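Local coordinates for protein HTH-type transcriptional regulator LysG (Mycobacterium tuberculosis, PDB 3ISP) that probably activates transcription of a lysine exporter gene and represses its own gene, binding DNA as a homodimer of the LysR family, at residues A[40-43]-A[44-47]; A[75-78]-A[79-83]. One frame throughout, in Å; residues are numbered along the deposited sequence.

Contact 1. Residues A[40-43]-A[44-47]; sequences RIKS and LEQQ
Ile41 lays CG2 over one face of the flat carboxylate of Glu45, 3.8 Å from Glu45 CD, one turn along helix 34-48, while the aliphatic run of Lys42 comes up beside one oxygen, with Lys42 CD 4.0 Å from Glu45 OE1. The helix is the second of the predicted helix-turn-helix and, as in other LysR-type winged-helix domains, probably serves as the recognition helix. Across this turn the backbone follows the i to i+4 pattern, for instance Glu45 N donating to Ile41 O at 2.7 Å. Ile41 CG2 stands anti to its own backbone N (chi1 -78°, measured to CG1), which carries the methyl forward to the carboxylate. Glu45 OE2 is gripped twice from outside the helix, by a salt bridge to Arg55 and a hydrogen bond from Leu52 N, so this buried charge ties the helix to the segment that follows it. Lys42 does not form a salt bridge with Glu45: its ammonium group is instead hydrogen-bonded to the carbonyl of Lys272 in the second subunit. Lys42 NZ nevertheless remains 4.2 Å from Glu45 OE1, a distance at which the opposite charges may still attract weakly.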
# COMPACT_ATOMS: atom_id res chain seq x y z
N ARG A 40 2.00 32.08 -0.77
CA ARG A 40 2.01 31.87 0.67
C ARG A 40 2.59 30.50 0.99
O ARG A 40 3.48 30.38 1.84
CB ARG A 40 0.61 32.02 1.24
CG ARG A 40 0.60 32.20 2.73
CD ARG A 40 -0.66 32.92 3.15
NE ARG A 40 -0.79 34.23 2.51
CZ ARG A 40 -1.84 35.03 2.66
NH1 ARG A 40 -2.85 34.65 3.43
NH2 ARG A 40 -1.87 36.20 2.03
N ILE A 41 2.10 29.49 0.28
CA ILE A 41 2.66 28.15 0.39
C ILE A 41 4.11 28.10 -0.12
O ILE A 41 4.97 27.50 0.51
CB ILE A 41 1.77 27.13 -0.33
CG1 ILE A 41 0.56 26.81 0.54
CG2 ILE A 41 2.53 25.86 -0.64
CD1 ILE A 41 -0.39 25.84 -0.08
N LYS A 42 4.36 28.75 -1.25
CA LYS A 42 5.71 28.91 -1.79
C LYS A 42 6.70 29.55 -0.82
O LYS A 42 7.83 29.08 -0.68
CB LYS A 42 5.66 29.76 -3.06
CG LYS A 42 6.01 29.02 -4.34
CD LYS A 42 7.44 28.51 -4.31
CE LYS A 42 7.78 27.73 -5.56
NZ LYS A 42 8.79 26.65 -5.31
N SER A 43 6.29 30.63 -0.17
CA SER A 43 7.20 31.36 0.71
C SER A 43 7.52 30.47 1.90
O SER A 43 8.62 30.51 2.45
CB SER A 43 6.57 32.68 1.16
OG SER A 43 7.57 33.67 1.37
N LEU A 44 6.54 29.66 2.26
CA LEU A 44 6.64 28.71 3.36
C LEU A 44 7.49 27.51 2.96
O LEU A 44 8.27 26.99 3.77
CB LEU A 44 5.25 28.27 3.78
CG LEU A 44 5.12 27.13 4.77
CD1 LEU A 44 5.84 27.44 6.07
CD2 LEU A 44 3.65 26.87 5.03
N GLU A 45 7.32 27.07 1.70
CA GLU A 45 8.17 26.05 1.11
C GLU A 45 9.60 26.55 1.02
O GLU A 45 10.55 25.80 1.25
CB GLU A 45 7.68 25.66 -0.28
CG GLU A 45 6.74 24.48 -0.28
CD GLU A 45 5.95 24.37 -1.57
OE1 GLU A 45 6.12 25.24 -2.45
OE2 GLU A 45 5.16 23.40 -1.71
N GLN A 46 9.74 27.84 0.70
CA GLN A 46 11.04 28.50 0.68
C GLN A 46 11.68 28.49 2.06
O GLN A 46 12.79 27.98 2.24
CB GLN A 46 10.89 29.93 0.19
CG GLN A 46 10.98 30.07 -1.33
CD GLN A 46 12.40 29.88 -1.85
OE1 GLN A 46 13.34 29.72 -1.07
NE2 GLN A 46 12.55 29.90 -3.18
N GLN A 47 10.99 29.06 3.04
CA GLN A 47 11.52 29.15 4.40
C GLN A 47 11.97 27.79 4.92
O GLN A 47 13.04 27.65 5.51
CB GLN A 47 10.48 29.76 5.34
CG GLN A 47 10.83 29.67 6.83
CD GLN A 47 12.15 30.36 7.18
OE1 GLN A 47 12.50 31.40 6.60
NE2 GLN A 47 12.88 29.80 8.15

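Contact 2. Residues A[75-78]-A[79-83]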
# COMPACT_ATOMS: atom_id res chain seq x y z
N THR A 75 -1.43 25.54 16.71
CA THR A 75 -1.40 27.00 16.73
C THR A 75 -2.81 27.58 16.73
O THR A 75 -3.10 28.54 17.44
CB THR A 75 -0.62 27.54 15.53
OG1 THR A 75 0.78 27.59 15.86
CG2 THR A 75 -1.09 28.93 15.15
N ALA A 76 -3.69 26.98 15.93
CA ALA A 76 -5.07 27.43 15.82
C ALA A 76 -5.83 27.26 17.14
O ALA A 76 -6.73 28.05 17.44
CB ALA A 76 -5.78 26.67 14.71
N LEU A 77 -5.48 26.23 17.91
CA LEU A 77 -6.12 25.99 19.19
C LEU A 77 -5.51 26.90 20.25
O LEU A 77 -6.22 27.51 21.04
CB LEU A 77 -5.99 24.53 19.62
CG LEU A 77 -6.45 24.25 21.05
CD1 LEU A 77 -7.96 24.35 21.18
CD2 LEU A 77 -5.98 22.89 21.47
N LEU A 78 -4.18 26.97 20.25
CA LEU A 78 -3.46 27.88 21.13
C LEU A 78 -3.98 29.29 20.95
O LEU A 78 -4.23 30.01 21.92
CB LEU A 78 -1.97 27.85 20.83
CG LEU A 78 -1.23 26.66 21.45
CD1 LEU A 78 0.27 26.79 21.24
CD2 LEU A 78 -1.57 26.56 22.92
N GLU A 79 -4.16 29.69 19.70
CA GLU A 79 -4.63 31.02 19.40
C GLU A 79 -6.05 31.30 19.93
O GLU A 79 -6.28 32.31 20.57
CB GLU A 79 -4.57 31.27 17.90
CG GLU A 79 -5.27 32.53 17.45
CD GLU A 79 -5.24 32.67 15.95
OE1 GLU A 79 -4.13 32.82 15.38
OE2 GLU A 79 -6.33 32.61 15.33
N SER A 80 -6.99 30.39 19.68
CA SER A 80 -8.37 30.65 20.06
C SER A 80 -8.58 30.57 21.58
O SER A 80 -9.55 31.11 22.11
CB SER A 80 -9.38 29.78 19.27
OG SER A 80 -9.45 28.44 19.73
N GLU A 81 -7.66 29.93 22.27
CA GLU A 81 -7.67 29.95 23.73
C GLU A 81 -7.02 31.21 24.32
O GLU A 81 -7.49 31.74 25.31
CB GLU A 81 -6.95 28.73 24.27
CG GLU A 81 -7.77 27.49 24.26
CD GLU A 81 -7.13 26.42 25.08
OE1 GLU A 81 -5.88 26.38 25.11
OE2 GLU A 81 -7.87 25.64 25.72
N ALA A 82 -5.92 31.66 23.72
CA ALA A 82 -5.24 32.83 24.24
C ALA A 82 -6.15 34.04 24.07
O ALA A 82 -6.06 35.01 24.81
CB ALA A 82 -3.92 33.05 23.51
N LEU A 83 -7.03 33.97 23.10
CA LEU A 83 -7.93 35.08 22.82
C LEU A 83 -9.29 34.87 23.47
O LEU A 83 -10.20 35.69 23.34
CB LEU A 83 -8.02 35.31 21.30
CG LEU A 83 -9.36 35.26 20.60
CD1 LEU A 83 -9.23 35.84 19.20
CD2 LEU A 83 -9.85 33.83 20.55
O HOH W 1 -8.15 29.74 16.01
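From Thr75 to Ala82 the backbone keeps regular alpha-helical i to i+4 bonding, from Glu79 N to Thr75 O at 2.7 Å through Ala82 N to Leu78 O at 3.0 Å. These are the last turns of helix 66-82, the linker helix through which LysR regulators dimerise; Thr75 packs on Thr75 and Leu78 on Leu78 of the second subunit, and Ala82 packs on its Leu71, a pairing consistent with antiparallel helices. Glu79 has CG anti to the backbone N (chi1 169°) and an extended chain beyond it, which sends the carboxylate away from the helix axis to accept a hydrogen bond from Leu6 N of the second subunit. Glu81 reaches back toward the preceding turn, Leu77 CD1 lying 4.4 Å from Glu81 CG. Its two oxygens are taken by Ser275 OG, just before helix 276-288 of the same chain, and Ile277 N in its first turn, and Leu77 packs on Ile277 and Ile278 there. A water donates to Ala76 O at 2.6 Å, and that carbonyl also accepts Ser80 N at 3.2 Å. The same water makes a weak 3.5 Å bond to Glu79 OE2.

Overall arrangement
The two contacts illustrate how one helical pattern serves in two parts of a LysR-type subunit, the DNA-binding domain and the linker helix. Contact 1 lies in the former and contact 2 on the latter, which follows it in the chain; their centres are 23 Å apart and their nearest atoms about 11 Å, so they do not touch. Both meet the second subunit, but with different parts of it: 40-47 faces the region of Lys272 and Leu273, whereas 75-83 meets the partner's linker helix and N-terminal residues. Within its own chain, contact 2 also touches the start of helix 276-288, joining the linker to the regulatory domain. Residues 272-277 thus serve both contacts, Lys272 and Leu273 from the second subunit at contact 1, Ser275 and Ile277 from the same chain at Glu81.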